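Local coordinates for protein TetR-like transcriptional regulator (Rhodococcus, PDB 3F1B) that probably binds cis-regulatory DNA as a TetR-family transcription factor, a two-subunit all-helical protein with a predicted N-terminal helix-turn-helix and a helical C-terminal domain, at residues A[24-32]-A[107-115]; A[88-99]-A[182-191]. All coordinates share one frame; numbering follows the deposited sequence.

How the contacts relate
Contact 1 joins the two halves of the subunit: helix 12-30, part of the presumed DNA-binding region whose predicted helix-turn-helix spans residues 36-55, rests there on helix 106-115 of the C-terminal region. Contact 2 lies wholly within that C-terminal region, pairing helix 87-104 with helix 179-196. Their centres are about 24 Å apart, on opposite sides of the centre of the chain. Helices 87-104 and 106-115 are consecutive, and they bring the two contacts together where CZ3 of Trp109 packs 3.5 Å from CE1 of Phe98. Both contacts also touch the second subunit, so each lies close to the dimer interface.

Contact 1: A[24-32]-A[107-115]; sequences VDVFSDRGF and KSWMVLYRQ
Ser28 packs its CB against the carbonyl of Lys107, 3.3 Å from Lys107 O. The axes of helices 24-30 and 107-115 pass 8.5 Å apart, at 62° between their directions, as a small residue at this point would allow. With OG set between its own backbone N and carbonyl carbon (chi1 72°), the hydroxyl turns back over the preceding turn, where Val24 O and Asp25 O are both within its reach, while CB and CG of Lys107 also lie against it. Around this point the packing is close, mostly carbon against carbon or backbone. Val111 points CG2 at helix 24-30, 3.7 Å from CB of Phe27 and near the backbone N of Ser28. Val24, with CG1 anti to its N (chi1 170°), lays that methyl against CB of Lys107, the two side chains crossing at about a right angle. On another flank CE of selenomethionine Met110 comes to 3.4 Å from Ser28 O.

The periphery is looser. Beyond its CG, Lys107 leads away, and its NZ stays 6.9 Å from OD2 of Asp25, too far for a salt bridge. Arg114, partly exposed, lays one guanidinium face against the end of helix 24-30, with Phe27 O and Gly31 CA both over it and NH2 3.4 Å from Gly31 CA. Gly31 has positive phi; a CB here would press on the carbonyl O of Arg30 and also crowd NH2 of Arg114. Phe27 and Phe32 turn their rings away to meet Phe62 edge-to-face, and Arg114 also packs on Gln120 of the second subunit.

No hydrogen bond spans the two segments; Phe27 O and NH1 of Arg114 are near but badly angled. The junction between presumed DNA-binding and C-terminal regions therefore rests here on shape and van der Waals contact, to which that pair probably adds only weak electrostatics.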
loop_
_atom_site.group_PDB
_atom_site.type_symbol
_atom_site.label_atom_id
_atom_site.label_comp_id
_atom_site.label_asym_id
_atom_site.label_seq_id
_atom_site.Cartn_x
_atom_site.Cartn_y
_atom_site.Cartn_z
ATOM N N VAL A 24 -7.243 -12.732 13.017
ATOM C CA VAL A 24 -6.875 -11.366 12.754
ATOM C C VAL A 24 -5.521 -11.077 13.425
ATOM O O VAL A 24 -4.557 -10.650 12.751
ATOM C CB VAL A 24 -7.996 -10.371 13.137
ATOM C CG1 VAL A 24 -7.508 -8.949 13.079
ATOM C CG2 VAL A 24 -9.085 -10.459 12.140
ATOM N N ASP A 25 -5.456 -11.331 14.726
ATOM C CA ASP A 25 -4.200 -11.325 15.493
ATOM C C ASP A 25 -3.040 -11.904 14.705
ATOM O O ASP A 25 -2.131 -11.182 14.261
ATOM C CB ASP A 25 -4.359 -12.162 16.767
ATOM C CG ASP A 25 -5.379 -11.583 17.731
ATOM O OD1 ASP A 25 -5.439 -12.076 18.881
ATOM O OD2 ASP A 25 -6.129 -10.643 17.354
ATOM N N VAL A 26 -3.108 -13.208 14.499
ATOM C CA VAL A 26 -2.016 -13.911 13.887
ATOM C C VAL A 26 -1.702 -13.365 12.493
ATOM O O VAL A 26 -0.528 -13.247 12.128
ATOM C CB VAL A 26 -2.248 -15.449 13.877
ATOM C CG1 VAL A 26 -0.938 -16.159 13.596
ATOM C CG2 VAL A 26 -2.827 -15.924 15.211
ATOM N N PHE A 27 -2.716 -13.015 11.708
ATOM C CA PHE A 27 -2.427 -12.495 10.379
ATOM C C PHE A 27 -1.742 -11.118 10.442
ATOM O O PHE A 27 -0.815 -10.836 9.669
ATOM C CB PHE A 27 -3.682 -12.400 9.537
ATOM C CG PHE A 27 -4.115 -13.685 8.929
ATOM C CD1 PHE A 27 -3.216 -14.472 8.204
ATOM C CD2 PHE A 27 -5.472 -14.096 9.039
ATOM C CE1 PHE A 27 -3.639 -15.687 7.628
ATOM C CE2 PHE A 27 -5.918 -15.271 8.477
ATOM C CZ PHE A 27 -4.988 -16.091 7.759
ATOM N N SER A 28 -2.210 -10.253 11.350
ATOM C CA SER A 28 -1.612 -8.918 11.500
ATOM C C SER A 28 -0.256 -9.011 12.199
ATOM O O SER A 28 0.680 -8.322 11.828
ATOM C CB SER A 28 -2.546 -7.924 12.210
ATOM O OG SER A 28 -2.666 -8.232 13.587
ATOM N N ASP A 29 -0.152 -9.879 13.198
ATOM C CA ASP A 29 1.111 -10.128 13.862
ATOM C C ASP A 29 2.206 -10.577 12.886
ATOM O O ASP A 29 3.294 -10.020 12.877
ATOM C CB ASP A 29 0.914 -11.172 14.964
ATOM C CG ASP A 29 1.987 -11.095 16.060
ATOM O OD1 ASP A 29 2.685 -10.058 16.154
ATOM O OD2 ASP A 29 2.132 -12.067 16.843
ATOM N N ARG A 30 1.903 -11.554 12.042
ATOM C CA ARG A 30 2.947 -12.302 11.327
ATOM C C ARG A 30 2.868 -12.221 9.812
ATOM O O ARG A 30 3.802 -12.638 9.122
ATOM C CB ARG A 30 2.886 -13.782 11.703
ATOM C CG ARG A 30 2.844 -14.062 13.192
ATOM C CD ARG A 30 3.650 -15.337 13.545
ATOM N NE ARG A 30 3.142 -16.555 12.899
ATOM C CZ ARG A 30 2.818 -17.682 13.537
ATOM N NH1 ARG A 30 2.951 -17.776 14.857
ATOM N NH2 ARG A 30 2.372 -18.731 12.852
ATOM N N GLY A 31 1.755 -11.732 9.288
ATOM C CA GLY A 31 1.537 -11.757 7.855
ATOM C C GLY A 31 1.041 -13.101 7.376
ATOM O O GLY A 31 1.234 -14.109 8.064
ATOM N N PHE A 32 0.438 -13.113 6.184
ATOM C CA PHE A 32 -0.245 -14.288 5.631
ATOM C C PHE A 32 0.608 -15.544 5.528
ATOM O O PHE A 32 0.195 -16.598 6.002
ATOM C CB PHE A 32 -0.895 -14.006 4.266
ATOM C CG PHE A 32 -1.509 -15.238 3.619
ATOM C CD1 PHE A 32 -2.841 -15.572 3.849
ATOM C CD2 PHE A 32 -0.747 -16.073 2.791
ATOM C CE1 PHE A 32 -3.420 -16.702 3.275
ATOM C CE2 PHE A 32 -1.317 -17.214 2.213
ATOM C CZ PHE A 32 -2.667 -17.533 2.473
ATOM N N LYS A 107 -5.431 -3.873 14.194
ATOM C CA LYS A 107 -5.076 -5.183 13.729
ATOM C C LYS A 107 -5.797 -5.464 12.390
ATOM O O LYS A 107 -5.248 -6.106 11.474
ATOM C CB LYS A 107 -5.380 -6.179 14.841
ATOM C CG LYS A 107 -4.324 -6.174 15.963
ATOM C CD LYS A 107 -4.910 -6.113 17.412
ATOM C CE LYS A 107 -4.711 -4.706 18.112
ATOM N NZ LYS A 107 -5.846 -3.734 17.863
ATOM N N SER A 108 -7.007 -4.929 12.269
ATOM C CA SER A 108 -7.838 -5.244 11.152
ATOM C C SER A 108 -7.521 -4.319 10.013
ATOM O O SER A 108 -7.668 -4.708 8.846
ATOM C CB SER A 108 -9.316 -5.185 11.521
ATOM O OG SER A 108 -9.564 -4.192 12.491
ATOM N N TRP A 109 -7.054 -3.115 10.345
ATOM C CA TRP A 109 -6.528 -2.225 9.344
ATOM C C TRP A 109 -5.298 -2.821 8.700
ATOM O O TRP A 109 -5.147 -2.744 7.486
ATOM C CB TRP A 109 -6.155 -0.883 9.943
ATOM C CG TRP A 109 -5.379 -0.070 8.968
ATOM C CD1 TRP A 109 -4.070 0.286 9.063
ATOM C CD2 TRP A 109 -5.861 0.462 7.688
ATOM N NE1 TRP A 109 -3.703 1.029 7.939
ATOM C CE2 TRP A 109 -4.785 1.159 7.096
ATOM C CE3 TRP A 109 -7.094 0.397 6.997
ATOM C CZ2 TRP A 109 -4.892 1.791 5.838
ATOM C CZ3 TRP A 109 -7.190 1.010 5.754
ATOM C CH2 TRP A 109 -6.090 1.711 5.189
HETATM N N MSE A 110 -4.432 -3.428 9.501
HETATM C CA MSE A 110 -3.256 -4.084 8.955
HETATM C C MSE A 110 -3.544 -5.216 7.984
HETATM O O MSE A 110 -2.905 -5.291 6.912
HETATM C CB MSE A 110 -2.364 -4.600 10.069
HETATM C CG MSE A 110 -1.585 -3.481 10.702
HETATM SE SE MSE A 110 -0.831 -4.107 12.369
HETATM C CE MSE A 110 0.765 -4.971 11.596
ATOM N N VAL A 111 -4.490 -6.102 8.347
ATOM C CA VAL A 111 -4.892 -7.198 7.455
ATOM C C VAL A 111 -5.442 -6.583 6.140
ATOM O O VAL A 111 -5.059 -6.984 5.016
ATOM C CB VAL A 111 -5.856 -8.169 8.182
ATOM C CG1 VAL A 111 -6.515 -9.126 7.222
ATOM C CG2 VAL A 111 -5.101 -8.965 9.267
ATOM N N LEU A 112 -6.249 -5.538 6.285
ATOM C CA LEU A 112 -6.941 -4.947 5.161
ATOM C C LEU A 112 -5.978 -4.244 4.225
ATOM O O LEU A 112 -5.984 -4.480 3.023
ATOM C CB LEU A 112 -7.976 -3.950 5.651
ATOM C CG LEU A 112 -9.436 -4.359 5.668
ATOM C CD1 LEU A 112 -9.747 -5.850 5.548
ATOM C CD2 LEU A 112 -10.098 -3.757 6.870
ATOM N N TYR A 113 -5.161 -3.372 4.795
ATOM C CA TYR A 113 -4.228 -2.598 4.042
ATOM C C TYR A 113 -3.190 -3.500 3.380
ATOM O O TYR A 113 -2.845 -3.262 2.223
ATOM C CB TYR A 113 -3.623 -1.541 4.931
ATOM C CG TYR A 113 -2.774 -0.515 4.229
ATOM C CD1 TYR A 113 -3.184 0.112 3.037
ATOM C CD2 TYR A 113 -1.541 -0.170 4.775
ATOM C CE1 TYR A 113 -2.353 1.076 2.399
ATOM C CE2 TYR A 113 -0.723 0.795 4.177
ATOM C CZ TYR A 113 -1.116 1.413 2.991
ATOM O OH TYR A 113 -0.214 2.326 2.461
ATOM N N ARG A 114 -2.762 -4.569 4.057
ATOM C CA ARG A 114 -2.019 -5.674 3.373
ATOM C C ARG A 114 -2.766 -6.329 2.151
ATOM O O ARG A 114 -2.360 -6.120 1.004
ATOM C CB ARG A 114 -1.444 -6.707 4.375
ATOM C CG ARG A 114 -2.190 -8.028 4.497
ATOM C CD ARG A 114 -1.878 -8.751 5.831
ATOM N NE ARG A 114 -0.439 -8.758 6.113
ATOM C CZ ARG A 114 0.137 -8.340 7.240
ATOM N NH1 ARG A 114 -0.597 -7.899 8.260
ATOM N NH2 ARG A 114 1.457 -8.377 7.353
ATOM N N GLN A 115 -3.823 -7.120 2.384
ATOM C CA GLN A 115 -4.690 -7.571 1.281
ATOM C C GLN A 115 -4.767 -6.582 0.088
ATOM O O GLN A 115 -4.555 -7.004 -1.054
ATOM C CB GLN A 115 -6.064 -7.866 1.793
#

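Contact 2: A[88-99]-A[182-191]; sequences REQLRRALEGFL and AADLLESLAW
Helices 88-99 and 182-191 run roughly antiparallel, at 144°, with axes 9.5 Å apart and CA atoms nearest at Leu95 and Ala183. Leu91, Leu95 and Leu99 point at alanines, Leu186 and Trp191. CD1 of Leu99 reaches 3.6 Å to CB of Ala182 and also touches Ala183, while Leu95 crosses Leu186, its CD1 3.9 Å from Leu186 CB. One turn further, CD1 of Leu91 touches both Ala190 CB and the indole of Trp191. With CG anti to the carbonyl carbon (chi1 -54°), that indole reaches across to the start of helix 88-99, CZ2 of Trp191 3.7 Å from CA of Arg88. The Arg88 guanidinium folds over one face of the six-membered ring in a cation-pi contact, CZ 4.8 Å from its centroid and the planes only 17° apart. Replacing Trp191 with an alanine would probably leave the Arg88 guanidinium without its aromatic platform and strip CD1 of Leu91 of one wall.

The more open edge is polar. Glu187 runs alongside Arg92 and brings OE1 to 3.7 Å from OE2 of Glu96, a like-charge approach that the nearby Arg92 may ease; NH2 of Arg92 bridges to Glu89 OE1 at 2.7 Å.

Helix 126-143 borders the Trp191 end through Leu140 and Leu141, helix 153-173 meets Ala182 through Val168 and Val172, and Leu189 packs on Leu189 of the second subunit.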
loop_
_atom_site.group_PDB
_atom_site.type_symbol
_atom_site.label_atom_id
_atom_site.label_comp_id
_atom_site.label_asym_id
_atom_site.label_seq_id
_atom_site.Cartn_x
_atom_site.Cartn_y
_atom_site.Cartn_z
ATOM N N ARG A 88 -18.629 18.404 1.510
ATOM C CA ARG A 88 -17.624 18.660 2.535
ATOM C C ARG A 88 -17.846 17.778 3.779
ATOM O O ARG A 88 -16.886 17.266 4.389
ATOM C CB ARG A 88 -17.760 20.098 2.960
ATOM C CG ARG A 88 -16.548 20.888 2.826
ATOM C CD ARG A 88 -16.959 22.269 2.244
ATOM N NE ARG A 88 -17.101 22.265 0.772
ATOM C CZ ARG A 88 -18.169 21.824 0.086
ATOM N NH1 ARG A 88 -19.240 21.328 0.706
ATOM N NH2 ARG A 88 -18.171 21.884 -1.243
ATOM N N GLU A 89 -19.117 17.621 4.165
ATOM C CA GLU A 89 -19.449 16.973 5.415
ATOM C C GLU A 89 -19.412 15.463 5.209
ATOM O O GLU A 89 -19.081 14.716 6.129
ATOM C CB GLU A 89 -20.796 17.454 5.924
ATOM C CG GLU A 89 -21.247 16.774 7.196
ATOM C CD GLU A 89 -20.326 17.017 8.382
ATOM O OE1 GLU A 89 -20.397 16.200 9.329
ATOM O OE2 GLU A 89 -19.551 18.008 8.395
ATOM N N GLN A 90 -19.703 15.026 3.991
ATOM C CA GLN A 90 -19.537 13.611 3.655
ATOM C C GLN A 90 -18.090 13.181 3.728
ATOM O O GLN A 90 -17.767 12.216 4.404
ATOM C CB GLN A 90 -20.072 13.339 2.287
ATOM C CG GLN A 90 -21.543 13.502 2.219
ATOM C CD GLN A 90 -22.067 13.204 0.845
ATOM O OE1 GLN A 90 -23.124 12.566 0.693
ATOM N NE2 GLN A 90 -21.337 13.659 -0.179
ATOM N N LEU A 91 -17.228 13.948 3.075
ATOM C CA LEU A 91 -15.762 13.795 3.151
ATOM C C LEU A 91 -15.239 13.859 4.589
ATOM O O LEU A 91 -14.580 12.925 5.061
ATOM C CB LEU A 91 -15.071 14.866 2.291
ATOM C CG LEU A 91 -13.643 14.619 1.746
ATOM C CD1 LEU A 91 -12.615 15.684 2.187
ATOM C CD2 LEU A 91 -13.114 13.242 2.003
ATOM N N ARG A 92 -15.546 14.939 5.300
ATOM C CA ARG A 92 -15.188 14.982 6.713
ATOM C C ARG A 92 -15.706 13.752 7.523
ATOM O O ARG A 92 -14.946 13.164 8.330
ATOM C CB ARG A 92 -15.598 16.309 7.332
ATOM C CG ARG A 92 -15.404 16.407 8.845
ATOM C CD ARG A 92 -15.844 17.835 9.244
ATOM N NE ARG A 92 -16.899 18.069 10.271
ATOM C CZ ARG A 92 -17.813 17.209 10.747
ATOM N NH1 ARG A 92 -18.684 17.615 11.666
ATOM N NH2 ARG A 92 -17.881 15.953 10.326
ATOM N N ARG A 93 -16.948 13.314 7.286
ATOM C CA ARG A 93 -17.463 12.197 8.100
ATOM C C ARG A 93 -16.832 10.870 7.745
ATOM O O ARG A 93 -16.675 9.995 8.617
ATOM C CB ARG A 93 -18.964 12.085 8.014
ATOM C CG ARG A 93 -19.656 13.241 8.632
ATOM C CD ARG A 93 -21.117 12.912 8.724
ATOM N NE ARG A 93 -21.810 13.962 9.455
ATOM C CZ ARG A 93 -23.099 13.967 9.732
ATOM N NH1 ARG A 93 -23.854 12.968 9.333
ATOM N NH2 ARG A 93 -23.606 14.991 10.406
ATOM N N ALA A 94 -16.438 10.733 6.474
ATOM C CA ALA A 94 -15.797 9.540 5.992
ATOM C C ALA A 94 -14.377 9.475 6.518
ATOM O O ALA A 94 -13.909 8.415 6.924
ATOM C CB ALA A 94 -15.803 9.496 4.459
ATOM N N LEU A 95 -13.710 10.614 6.514
ATOM C CA LEU A 95 -12.345 10.679 6.970
ATOM C C LEU A 95 -12.343 10.339 8.432
ATOM O O LEU A 95 -11.518 9.556 8.912
ATOM C CB LEU A 95 -11.785 12.090 6.761
ATOM C CG LEU A 95 -11.370 12.263 5.337
ATOM C CD1 LEU A 95 -10.930 13.683 5.158
ATOM C CD2 LEU A 95 -10.223 11.279 5.093
ATOM N N GLU A 96 -13.277 10.924 9.162
ATOM C CA GLU A 96 -13.299 10.677 10.586
ATOM C C GLU A 96 -13.707 9.268 10.951
ATOM O O GLU A 96 -13.102 8.678 11.845
ATOM C CB GLU A 96 -14.088 11.749 11.291
ATOM C CG GLU A 96 -13.237 13.037 11.212
ATOM C CD GLU A 96 -13.969 14.321 11.556
ATOM O OE1 GLU A 96 -15.069 14.219 12.155
ATOM O OE2 GLU A 96 -13.433 15.428 11.236
ATOM N N GLY A 97 -14.694 8.705 10.258
ATOM C CA GLY A 97 -15.072 7.307 10.481
ATOM C C GLY A 97 -13.948 6.310 10.157
ATOM O O GLY A 97 -13.573 5.482 11.005
ATOM N N PHE A 98 -13.392 6.420 8.945
ATOM C CA PHE A 98 -12.188 5.687 8.531
ATOM C C PHE A 98 -11.074 5.782 9.551
ATOM O O PHE A 98 -10.505 4.749 9.957
ATOM C CB PHE A 98 -11.698 6.243 7.184
ATOM C CG PHE A 98 -10.325 5.834 6.798
ATOM C CD1 PHE A 98 -9.915 4.511 6.892
ATOM C CD2 PHE A 98 -9.469 6.754 6.238
ATOM C CE1 PHE A 98 -8.671 4.144 6.505
ATOM C CE2 PHE A 98 -8.221 6.396 5.834
ATOM C CZ PHE A 98 -7.814 5.101 5.954
ATOM N N LEU A 99 -10.709 7.007 9.914
ATOM C CA LEU A 99 -9.588 7.179 10.805
ATOM C C LEU A 99 -9.851 6.722 12.255
ATOM O O LEU A 99 -8.930 6.200 12.916
ATOM C CB LEU A 99 -9.079 8.602 10.768
ATOM C CG LEU A 99 -8.322 8.974 9.501
ATOM C CD1 LEU A 99 -8.106 10.475 9.601
ATOM C CD2 LEU A 99 -6.971 8.182 9.322
ATOM N N ALA A 182 -4.975 14.048 11.934
ATOM C CA ALA A 182 -4.939 13.329 10.674
ATOM C C ALA A 182 -6.095 13.777 9.790
ATOM O O ALA A 182 -5.873 14.104 8.649
ATOM C CB ALA A 182 -5.006 11.861 10.927
ATOM N N ALA A 183 -7.323 13.845 10.321
ATOM C CA ALA A 183 -8.485 14.201 9.487
ATOM C C ALA A 183 -8.351 15.616 9.007
ATOM O O ALA A 183 -8.776 15.944 7.919
ATOM C CB ALA A 183 -9.786 14.045 10.243
ATOM N N ASP A 184 -7.743 16.453 9.831
ATOM C CA ASP A 184 -7.492 17.849 9.478
ATOM C C ASP A 184 -6.612 18.007 8.244
ATOM O O ASP A 184 -6.952 18.755 7.322
ATOM C CB ASP A 184 -6.846 18.564 10.665
ATOM C CG ASP A 184 -7.879 19.148 11.613
ATOM O OD1 ASP A 184 -9.081 19.125 11.262
ATOM O OD2 ASP A 184 -7.503 19.655 12.710
ATOM N N LEU A 185 -5.485 17.284 8.252
ATOM C CA LEU A 185 -4.538 17.331 7.164
ATOM C C LEU A 185 -5.157 16.826 5.868
ATOM O O LEU A 185 -4.942 17.398 4.792
ATOM C CB LEU A 185 -3.328 16.463 7.495
ATOM C CG LEU A 185 -2.387 16.337 6.289
ATOM C CD1 LEU A 185 -1.975 17.738 5.819
ATOM C CD2 LEU A 185 -1.175 15.491 6.614
ATOM N N LEU A 186 -5.915 15.748 5.970
ATOM C CA LEU A 186 -6.547 15.181 4.803
ATOM C C LEU A 186 -7.666 16.057 4.255
ATOM O O LEU A 186 -7.890 16.064 3.043
ATOM C CB LEU A 186 -7.078 13.796 5.148
ATOM C CG LEU A 186 -6.200 12.541 4.895
ATOM C CD1 LEU A 186 -4.780 12.718 4.305
ATOM C CD2 LEU A 186 -6.233 11.558 6.079
ATOM N N GLU A 187 -8.381 16.781 5.120
ATOM C CA GLU A 187 -9.436 17.635 4.603
ATOM C C GLU A 187 -8.820 18.739 3.756
ATOM O O GLU A 187 -9.350 19.081 2.694
ATOM C CB GLU A 187 -10.281 18.295 5.702
ATOM C CG GLU A 187 -11.172 17.368 6.488
ATOM C CD GLU A 187 -11.770 18.063 7.698
ATOM O OE1 GLU A 187 -11.618 17.534 8.844
ATOM O OE2 GLU A 187 -12.380 19.150 7.495
ATOM N N SER A 188 -7.722 19.323 4.224
ATOM C CA SER A 188 -7.201 20.480 3.487
ATOM C C SER A 188 -6.340 20.085 2.267
ATOM O O SER A 188 -6.313 20.777 1.264
ATOM C CB SER A 188 -6.480 21.452 4.416
ATOM O OG SER A 188 -5.269 20.891 4.877
ATOM N N LEU A 189 -5.652 18.963 2.352
ATOM C CA LEU A 189 -5.046 18.390 1.168
ATOM C C LEU A 189 -6.097 18.269 0.058
ATOM O O LEU A 189 -5.812 18.510 -1.103
ATOM C CB LEU A 189 -4.500 17.029 1.533
ATOM C CG LEU A 189 -3.844 16.107 0.524
ATOM C CD1 LEU A 189 -3.097 15.068 1.324
ATOM C CD2 LEU A 189 -4.829 15.441 -0.450
ATOM N N ALA A 190 -7.324 17.914 0.433
ATOM C CA ALA A 190 -8.389 17.638 -0.515
ATOM C C ALA A 190 -8.962 18.930 -1.087
ATOM O O ALA A 190 -9.194 19.019 -2.293
ATOM C CB ALA A 190 -9.480 16.839 0.141
ATOM N N TRP A 191 -9.215 19.919 -0.228
ATOM C CA TRP A 191 -9.807 21.196 -0.700
ATOM C C TRP A 191 -8.762 22.236 -1.175
ATOM O O TRP A 191 -9.105 23.178 -1.900
ATOM C CB TRP A 191 -10.802 21.787 0.318
ATOM C CG TRP A 191 -11.893 20.815 0.734
ATOM C CD1 TRP A 191 -12.111 20.320 1.997
ATOM C CD2 TRP A 191 -12.901 20.212 -0.111
ATOM N NE1 TRP A 191 -13.186 19.457 1.990
ATOM C CE2 TRP A 191 -13.687 19.367 0.712
ATOM C CE3 TRP A 191 -13.216 20.304 -1.476
ATOM C CZ2 TRP A 191 -14.775 18.617 0.209
ATOM C CZ3 TRP A 191 -14.303 19.556 -1.973
ATOM C CH2 TRP A 191 -15.066 18.726 -1.130
#